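Protein of unknown function (DUF1255) (Acidithiobacillus ferrooxidans ATCC 23270, PDB 3EO6) is of unknown function but belongs to the cupin-clan pyrimidine/purine nucleoside phosphorylase family, and so probably cleaves nucleosides with phosphate to free base and ribose 1-phosphate. Local coordinates at residues P45-S51 / Q90-V96. Residues are numbered along the deposited sequence; the frame is centred on the assembly and turned at random.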
ATOM      1  N   PRO A  45      11.548  -2.713   6.294  1.00  9.36           N
ATOM      2  CA  PRO A  45      12.880  -2.577   6.925  1.00  9.98           C
ATOM      3  C   PRO A  45      14.014  -3.114   6.037  1.00  9.18           C
ATOM      4  O   PRO A  45      13.883  -4.156   5.403  1.00  9.47           O
ATOM      5  CB  PRO A  45      12.721  -3.337   8.236  1.00 11.31           C
ATOM      6  CG  PRO A  45      11.271  -3.133   8.574  1.00 12.38           C
ATOM      7  CD  PRO A  45      10.588  -3.302   7.237  1.00 12.63           C
ATOM      8  N   GLY A  46      15.107  -2.380   6.038  1.00  8.46           N
ATOM      9  CA  GLY A  46      16.275  -2.660   5.203  1.00  8.01           C
ATOM     10  C   GLY A  46      17.031  -1.403   4.956  1.00  7.20           C
ATOM     11  O   GLY A  46      16.764  -0.373   5.591  1.00  7.82           O
ATOM     12  N   VAL A  47      18.005  -1.473   4.057  1.00  6.92           N
ATOM     13  CA  VAL A  47      18.764  -0.297   3.648  1.00  7.12           C
ATOM     14  C   VAL A  47      18.798  -0.295   2.117  1.00  6.35           C
ATOM     15  O   VAL A  47      19.142  -1.307   1.528  1.00  6.90           O
ATOM     16  CB  VAL A  47      20.186  -0.270   4.221  1.00  8.93           C
ATOM     17  CG1 VAL A  47      20.893   1.039   3.833  1.00 10.20           C
ATOM     18  CG2 VAL A  47      20.155  -0.423   5.741  1.00 11.35           C
ATOM     19  N   TYR A  48      18.484   0.849   1.525  1.00  6.10           N
ATOM     20  CA  TYR A  48      18.240   0.943   0.094  1.00  6.07           C
ATOM     21  C   TYR A  48      18.922   2.175  -0.468  1.00  6.25           C
ATOM     22  O   TYR A  48      18.785   3.260   0.076  1.00  7.53           O
ATOM     23  CB  TYR A  48      16.721   1.048  -0.184  1.00  6.59           C
ATOM     24  CG  TYR A  48      15.916   0.016   0.530  1.00  6.17           C
ATOM     25  CD1 TYR A  48      15.723  -1.238  -0.017  1.00  6.46           C
ATOM     26  CD2 TYR A  48      15.418   0.258   1.783  1.00  6.09           C
ATOM     27  CE1 TYR A  48      14.996  -2.213   0.681  1.00  6.78           C
ATOM     28  CE2 TYR A  48      14.711  -0.699   2.481  1.00  6.25           C
ATOM     29  CZ  TYR A  48      14.484  -1.943   1.914  1.00  6.50           C
ATOM     30  OH  TYR A  48      13.798  -2.939   2.562  1.00  7.37           O
ATOM     31  N   THR A  49      19.611   1.997  -1.588  1.00  6.12           N
ATOM     32  CA  THR A  49      20.201   3.112  -2.301  1.00  6.22           C
ATOM     33  C   THR A  49      19.274   3.500  -3.435  1.00  6.39           C
ATOM     34  O   THR A  49      18.946   2.653  -4.276  1.00  8.12           O
ATOM     35  CB  THR A  49      21.579   2.773  -2.888  1.00  7.90           C
ATOM     36  OG1 THR A  49      22.390   2.212  -1.872  1.00  9.07           O
ATOM     37  CG2 THR A  49      22.249   4.026  -3.416  1.00 11.35           C
ATOM     38  N   LEU A  50      18.785   4.726  -3.395  0.53  5.88           N
ATOM     39  CA  LEU A  50      17.756   5.255  -4.263  0.53  5.37           C
ATOM     40  C   LEU A  50      18.301   6.509  -5.000  0.53  6.58           C
ATOM     41  O   LEU A  50      19.368   7.059  -4.648  0.53  6.81           O
ATOM     42  CB  LEU A  50      16.532   5.623  -3.413  0.53  6.48           C
ATOM     43  CG  LEU A  50      16.007   4.497  -2.531  0.53  8.14           C
ATOM     44  CD1 LEU A  50      14.977   4.968  -1.526  0.53  9.88           C
ATOM     45  CD2 LEU A  50      15.486   3.355  -3.413  0.53  9.36           C
ATOM     46  N   SER A  51      17.582   6.927  -6.046  0.53  5.73           N
ATOM     47  CA  SER A  51      17.861   8.192  -6.711  0.53  5.81           C
ATOM     48  C   SER A  51      16.717   8.490  -7.624  0.53  6.07           C
ATOM     49  O   SER A  51      15.888   7.630  -7.954  0.53  6.28           O
ATOM     50  CB  SER A  51      19.187   8.204  -7.508  0.53  7.48           C
ATOM     51  OG  SER A  51      19.148   7.419  -8.704  0.53 10.01           O
ATOM     52  N   GLN A  90      21.410  12.225  -7.254  1.00  8.10           N
ATOM     53  CA  GLN A  90      22.322  11.825  -6.199  1.00  8.23           C
ATOM     54  C   GLN A  90      21.779  10.542  -5.554  1.00  7.55           C
ATOM     55  O   GLN A  90      20.557  10.385  -5.373  1.00  8.40           O
ATOM     56  CB  GLN A  90      22.534  12.955  -5.186  1.00  8.72           C
ATOM     57  CG  GLN A  90      21.307  13.539  -4.549  1.00  8.19           C
ATOM     58  CD  GLN A  90      20.851  12.886  -3.265  1.00  8.02           C
ATOM     59  OE1 GLN A  90      21.655  12.273  -2.512  1.00  8.98           O
ATOM     60  NE2 GLN A  90      19.591  13.064  -2.945  1.00  7.93           N
ATOM     61  N   SER A  91      22.675   9.614  -5.281  1.00  8.05           N
ATOM     62  CA  SER A  91      22.356   8.309  -4.749  1.00  8.34           C
ATOM     63  C   SER A  91      22.257   8.365  -3.228  1.00  7.79           C
ATOM     64  O   SER A  91      23.264   8.279  -2.529  1.00  9.79           O
ATOM     65  CB  SER A  91      23.373   7.294  -5.211  1.00 10.14           C
ATOM     66  OG  SER A  91      23.242   7.073  -6.582  1.00 13.12           O
ATOM     67  N   TYR A  92      21.044   8.523  -2.699  1.00  6.97           N
ATOM     68  CA  TYR A  92      20.770   8.610  -1.300  1.00  7.10           C
ATOM     69  C   TYR A  92      20.416   7.232  -0.762  1.00  6.70           C
ATOM     70  O   TYR A  92      20.055   6.337  -1.523  1.00  8.84           O
ATOM     71  CB  TYR A  92      19.667   9.622  -1.000  1.00  7.27           C
ATOM     72  CG  TYR A  92      18.300   9.352  -1.598  1.00  6.83           C
ATOM     73  CD1 TYR A  92      17.991   9.753  -2.885  1.00  7.65           C
ATOM     74  CD2 TYR A  92      17.302   8.754  -0.857  1.00  7.30           C
ATOM     75  CE1 TYR A  92      16.723   9.582  -3.405  1.00  7.37           C
ATOM     76  CE2 TYR A  92      16.024   8.584  -1.357  1.00  7.90           C
ATOM     77  CZ  TYR A  92      15.714   8.996  -2.636  1.00  7.77           C
ATOM     78  OH  TYR A  92      14.443   8.875  -3.124  1.00  8.52           O
ATOM     79  N   ARG A  93      20.542   7.055   0.533  1.00  5.96           N
ATOM     80  CA  ARG A  93      20.089   5.841   1.200  1.00  5.93           C
ATOM     81  C   ARG A  93      18.978   6.143   2.156  1.00  6.41           C
ATOM     82  O   ARG A  93      18.970   7.165   2.845  1.00  7.47           O
ATOM     83  CB  ARG A  93      21.232   5.157   1.926  1.00  6.41           C
ATOM     84  CG  ARG A  93      22.197   4.429   0.998  1.00  6.55           C
ATOM     85  CD  ARG A  93      23.475   4.093   1.707  1.00  6.84           C
ATOM     86  NE  ARG A  93      24.327   3.141   1.023  1.00  6.71           N
ATOM     87  CZ  ARG A  93      25.127   3.439   0.046  1.00  7.06           C
ATOM     88  NH1 ARG A  93      25.281   4.673  -0.386  1.00  8.75           N
ATOM     89  NH2 ARG A  93      25.814   2.427  -0.503  1.00  8.53           N
ATOM     90  N   LEU A  94      18.042   5.210   2.244  1.00  6.19           N
ATOM     91  CA  LEU A  94      17.086   5.137   3.334  1.00  6.07           C
ATOM     92  C   LEU A  94      17.367   3.833   4.080  1.00  5.90           C
ATOM     93  O   LEU A  94      17.282   2.746   3.530  1.00  6.71           O
ATOM     94  CB  LEU A  94      15.629   5.136   2.848  1.00  6.29           C
ATOM     95  CG  LEU A  94      15.157   6.424   2.195  1.00  7.46           C
ATOM     96  CD1 LEU A  94      13.761   6.260   1.632  1.00  8.49           C
ATOM     97  CD2 LEU A  94      15.178   7.585   3.199  1.00 10.03           C
ATOM     98  N   GLU A  95      17.676   3.984   5.380  1.00  6.67           N
ATOM     99  CA  GLU A  95      17.747   2.843   6.291  1.00  6.79           C
ATOM    100  C   GLU A  95      16.457   2.858   7.089  1.00  6.67           C
ATOM    101  O   GLU A  95      16.224   3.731   7.884  1.00  7.52           O
ATOM    102  CB  GLU A  95      18.942   2.893   7.209  1.00  7.19           C
ATOM    103  CG  GLU A  95      18.885   1.783   8.262  1.00  8.15           C
ATOM    104  CD  GLU A  95      20.134   1.603   9.072  1.00  8.56           C
ATOM    105  OE1 GLU A  95      20.818   2.612   9.333  1.00  8.77           O
ATOM    106  OE2 GLU A  95      20.416   0.455   9.470  1.00  9.34           O
ATOM    107  N   VAL A  96      15.618   1.875   6.800  1.00  7.66           N
ATOM    108  CA  VAL A  96      14.316   1.786   7.388  1.00  7.50           C
ATOM    109  C   VAL A  96      14.374   0.910   8.581  1.00  8.55           C
ATOM    110  O   VAL A  96      14.718  -0.294   8.461  1.00  9.36           O
ATOM    111  CB  VAL A  96      13.289   1.229   6.371  1.00  7.27           C
ATOM    112  CG1 VAL A  96      11.925   1.043   7.003  1.00  8.23           C
ATOM    113  CG2 VAL A  96      13.181   2.196   5.192  1.00  8.60           C
TER
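Two antiparallel strands, 46-50 and 92-96, pair here at one margin of the four-stranded sheet of a cupin-type beta-sandwich; 46-50 is one of the two outermost strands of that sheet within the chain, and 92-96 bonds on its other side to strand 64-68. Start at Q90, whose side chain turns away to hydrogen-bond E70, P87 and Y67. At S91, CA donates a C-H···O contact to L50 O (3.2 Å). Y92 and L50 form the first hydrogen-bonded pair, and the Y92 ring folds back over L50, so that L50 CB sits 3.8 Å from the ring centroid, a CH-pi contact over the face. R93 opposes T49 on the other, exposed face; T49 OG1 sits over one face of the R93 guanidinium, 3.6 Å from CZ. L94 returns to the inner face, exchanging two backbone bonds of 3.0 Å with Y48 (N to O each way) and packing CD1 against L50 CD1 at 3.6 Å; L43 of the facing sheet touches L94, Y48 and V96. E95 pairs with V47 on the outer face, its CG 3.6 Å from V47 CG2. V96 closes the ladder opposite G46, whose lack of a side chain matters: a CB there would clash with the Y48 hydroxyl, which bonds to H44 O. The last two bonds are V96 N to G46 O, 2.8 Å, and G46 N to V96 O, 3.2 Å.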